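Local coordinates for RNA-dependent RNA polymerase (Qualyub virus, PDB 6DX1), which is the viral OTU-domain cysteine protease of a nairovirus polymerase and probably removes ubiquitin or ubiquitin-like modifiers from host proteins, at residues Asn40-Tyr51 and Trp57-Arg65. Residues are numbered along the deposited sequence; the frame is centred on the assembly and turned at random.
Sequences NCFFRAVSTFLY and WIEVKNMCR
Two waters link OD1 of Asn-40 to the side chains facing it: one lies 2.8 Å from OD1 and accepts weakly from Lys-61 NZ, while the other accepts from Trp-57 NE1 at 3.0 Å and gives OD1 a weak bond. Asn-40 also lays its CB over the five-membered ring of Trp-57, its amide turned 29° from the indole plane. On the same indole face, the Arg-44 guanidinium makes a cation-pi contact, CZ 4.1 Å from the six-membered ring centroid; NE forms a salt bridge with Asp-38 and NH1 a hydrogen bond with Gln-54. In the OTU-like protease domain these contacts join consecutive helices, whose segments 41-51 and 57-65 cross at 99°. Phe-43 carries Lys-61 CG over its ring centre, 3.5 Å from the centroid, with Phe-42 CD2 offset toward the rim of the opposite face. The Lys-61 chain bends at chi3 (73°), carrying NZ to a hydrogen bond with Ser-92 O. Val-60 is a knob in the hole formed by Phe-43, Val-46, Ser-47 and Leu-50, its CG1 meeting the Phe-43 ring edge at CD1 (3.7 Å). Leu-50 CD1 and Met-63 CE meet tip to tip at 4.0 Å, and Met-63 CE also touches Tyr-51 OH (3.3 Å).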
# COMPACT_ATOMS: atom_id res chain seq x y z
N ASN A 40 -10.21 -4.64 6.54
CA ASN A 40 -10.11 -3.37 5.85
C ASN A 40 -8.83 -2.63 6.20
O ASN A 40 -8.68 -1.46 5.83
CB ASN A 40 -11.33 -2.50 6.18
CG ASN A 40 -12.61 -3.07 5.61
OD1 ASN A 40 -12.70 -3.28 4.41
ND2 ASN A 40 -13.58 -3.34 6.46
N CYS A 41 -7.89 -3.29 6.88
CA CYS A 41 -6.74 -2.59 7.45
C CYS A 41 -5.91 -1.84 6.40
O CYS A 41 -5.38 -0.76 6.69
CB CYS A 41 -5.86 -3.58 8.21
SG CYS A 41 -5.32 -4.98 7.22
N PHE A 42 -5.76 -2.39 5.18
CA PHE A 42 -5.02 -1.66 4.14
C PHE A 42 -5.66 -0.29 3.89
O PHE A 42 -4.99 0.75 3.91
CB PHE A 42 -4.97 -2.46 2.83
CG PHE A 42 -4.44 -1.65 1.67
CD1 PHE A 42 -3.08 -1.60 1.42
CD2 PHE A 42 -5.29 -0.89 0.89
CE1 PHE A 42 -2.58 -0.82 0.38
CE2 PHE A 42 -4.80 -0.10 -0.14
CZ PHE A 42 -3.44 -0.07 -0.40
N PHE A 43 -6.98 -0.29 3.67
CA PHE A 43 -7.69 0.96 3.42
C PHE A 43 -7.71 1.87 4.64
O PHE A 43 -7.75 3.10 4.50
CB PHE A 43 -9.12 0.62 2.97
CG PHE A 43 -9.16 -0.19 1.70
CD1 PHE A 43 -8.85 0.40 0.48
CD2 PHE A 43 -9.51 -1.54 1.73
CE1 PHE A 43 -8.89 -0.33 -0.69
CE2 PHE A 43 -9.55 -2.29 0.56
CZ PHE A 43 -9.24 -1.68 -0.66
N ARG A 44 -7.71 1.28 5.84
CA ARG A 44 -7.64 2.07 7.06
C ARG A 44 -6.31 2.80 7.16
O ARG A 44 -6.26 3.96 7.60
CB ARG A 44 -7.83 1.17 8.28
CG ARG A 44 -9.23 0.63 8.42
CD ARG A 44 -9.31 -0.40 9.55
NE ARG A 44 -10.70 -0.86 9.64
CZ ARG A 44 -11.67 -0.13 10.19
NH1 ARG A 44 -11.39 1.05 10.74
NH2 ARG A 44 -12.90 -0.59 10.20
N ALA A 45 -5.22 2.14 6.77
CA ALA A 45 -3.91 2.76 6.83
C ALA A 45 -3.83 3.91 5.83
O ALA A 45 -3.33 4.99 6.16
CB ALA A 45 -2.82 1.72 6.55
N VAL A 46 -4.32 3.70 4.61
CA VAL A 46 -4.30 4.78 3.62
C VAL A 46 -5.22 5.92 4.06
O VAL A 46 -4.89 7.10 3.89
CB VAL A 46 -4.66 4.25 2.23
CG1 VAL A 46 -4.71 5.41 1.22
CG2 VAL A 46 -3.64 3.18 1.80
N SER A 47 -6.37 5.58 4.65
CA SER A 47 -7.25 6.61 5.20
C SER A 47 -6.54 7.46 6.24
O SER A 47 -6.72 8.68 6.29
CB SER A 47 -8.51 5.96 5.80
OG SER A 47 -9.36 6.95 6.36
N THR A 48 -5.71 6.84 7.09
CA THR A 48 -4.97 7.61 8.08
C THR A 48 -4.04 8.61 7.40
O THR A 48 -3.90 9.75 7.86
CB THR A 48 -4.21 6.66 9.01
OG1 THR A 48 -5.14 5.74 9.59
CG2 THR A 48 -3.52 7.45 10.13
N PHE A 49 -3.42 8.20 6.29
CA PHE A 49 -2.54 9.11 5.55
C PHE A 49 -3.32 10.29 4.96
O PHE A 49 -2.88 11.45 5.06
CB PHE A 49 -1.84 8.34 4.43
CG PHE A 49 -1.03 9.22 3.51
CD1 PHE A 49 0.28 9.54 3.82
CD2 PHE A 49 -1.59 9.73 2.34
CE1 PHE A 49 1.02 10.35 2.98
CE2 PHE A 49 -0.85 10.54 1.50
CZ PHE A 49 0.45 10.85 1.83
N LEU A 50 -4.46 10.01 4.33
CA LEU A 50 -5.20 11.04 3.61
C LEU A 50 -6.00 11.95 4.54
O LEU A 50 -6.10 13.16 4.29
CB LEU A 50 -6.15 10.40 2.60
CG LEU A 50 -5.52 9.63 1.44
CD1 LEU A 50 -6.56 8.86 0.64
CD2 LEU A 50 -4.77 10.61 0.54
N TYR A 51 -6.58 11.39 5.61
CA TYR A 51 -7.59 12.08 6.40
C TYR A 51 -7.23 12.25 7.87
O TYR A 51 -8.02 12.85 8.62
CB TYR A 51 -8.93 11.32 6.31
CG TYR A 51 -9.39 11.05 4.91
CD1 TYR A 51 -9.70 9.77 4.50
CD2 TYR A 51 -9.53 12.09 3.98
CE1 TYR A 51 -10.13 9.51 3.22
CE2 TYR A 51 -9.96 11.84 2.70
CZ TYR A 51 -10.25 10.55 2.32
OH TYR A 51 -10.69 10.29 1.04
N TRP A 57 -11.98 4.76 5.58
CA TRP A 57 -11.51 3.68 4.72
C TRP A 57 -12.45 3.40 3.56
O TRP A 57 -11.99 2.98 2.49
CB TRP A 57 -11.26 2.40 5.55
CG TRP A 57 -12.49 1.56 5.73
CD1 TRP A 57 -12.93 0.56 4.90
CD2 TRP A 57 -13.42 1.64 6.80
NE1 TRP A 57 -14.09 0.03 5.39
CE2 TRP A 57 -14.41 0.67 6.56
CE3 TRP A 57 -13.52 2.44 7.94
CZ2 TRP A 57 -15.50 0.48 7.41
CZ3 TRP A 57 -14.60 2.25 8.78
CH2 TRP A 57 -15.57 1.28 8.51
N ILE A 58 -13.77 3.60 3.72
CA ILE A 58 -14.69 3.37 2.61
C ILE A 58 -14.42 4.34 1.46
O ILE A 58 -14.50 3.97 0.28
CB ILE A 58 -16.16 3.49 3.08
CG1 ILE A 58 -16.48 2.35 4.05
CG2 ILE A 58 -17.11 3.44 1.87
CD1 ILE A 58 -16.57 1.01 3.38
N GLU A 59 -14.10 5.59 1.78
CA GLU A 59 -13.78 6.54 0.72
C GLU A 59 -12.54 6.10 -0.06
O GLU A 59 -12.44 6.38 -1.26
CB GLU A 59 -13.57 7.93 1.29
CG GLU A 59 -14.84 8.58 1.82
CD GLU A 59 -16.03 8.45 0.87
OE1 GLU A 59 -17.15 8.23 1.38
OE2 GLU A 59 -15.84 8.57 -0.36
N VAL A 60 -11.59 5.45 0.60
CA VAL A 60 -10.43 4.94 -0.13
C VAL A 60 -10.86 3.81 -1.06
O VAL A 60 -10.42 3.75 -2.21
CB VAL A 60 -9.32 4.48 0.84
CG1 VAL A 60 -8.09 4.03 0.06
CG2 VAL A 60 -8.94 5.61 1.80
N LYS A 61 -11.71 2.90 -0.58
CA LYS A 61 -12.22 1.85 -1.46
C LYS A 61 -12.95 2.46 -2.64
O LYS A 61 -12.76 2.02 -3.79
CB LYS A 61 -13.15 0.90 -0.69
CG LYS A 61 -12.47 0.22 0.49
CD LYS A 61 -13.31 -0.90 1.10
CE LYS A 61 -13.35 -2.12 0.18
NZ LYS A 61 -14.07 -3.26 0.81
N ASN A 62 -13.75 3.50 -2.39
CA ASN A 62 -14.49 4.18 -3.45
C ASN A 62 -13.55 4.77 -4.49
O ASN A 62 -13.80 4.66 -5.70
CB ASN A 62 -15.36 5.30 -2.86
CG ASN A 62 -16.61 4.78 -2.18
OD1 ASN A 62 -17.06 3.67 -2.43
ND2 ASN A 62 -17.19 5.62 -1.32
N MET A 63 -12.49 5.46 -4.05
CA MET A 63 -11.64 6.14 -5.02
C MET A 63 -10.85 5.13 -5.85
O MET A 63 -10.56 5.40 -7.02
CB MET A 63 -10.70 7.14 -4.33
CG MET A 63 -9.61 6.53 -3.47
SD MET A 63 -8.57 7.78 -2.65
CE MET A 63 -9.78 8.69 -1.69
N CYS A 64 -10.54 3.96 -5.29
CA CYS A 64 -9.90 2.91 -6.07
C CYS A 64 -10.82 2.40 -7.18
O CYS A 64 -10.40 2.22 -8.32
CB CYS A 64 -9.48 1.75 -5.17
SG CYS A 64 -8.04 2.14 -4.13
N ARG A 65 -12.09 2.15 -6.84
CA ARG A 65 -13.04 1.69 -7.85
C ARG A 65 -13.21 2.73 -8.94
O ARG A 65 -13.28 2.38 -10.13
CB ARG A 65 -14.38 1.37 -7.20
CG ARG A 65 -14.41 0.07 -6.45
CD ARG A 65 -15.81 -0.25 -5.93
NE ARG A 65 -16.18 0.54 -4.77
CZ ARG A 65 -16.02 0.15 -3.51
NH1 ARG A 65 -15.50 -1.04 -3.25
NH2 ARG A 65 -16.40 0.93 -2.51
O HOH W 1 -11.32 -4.36 2.21
O HOH W 2 -15.85 -2.08 4.15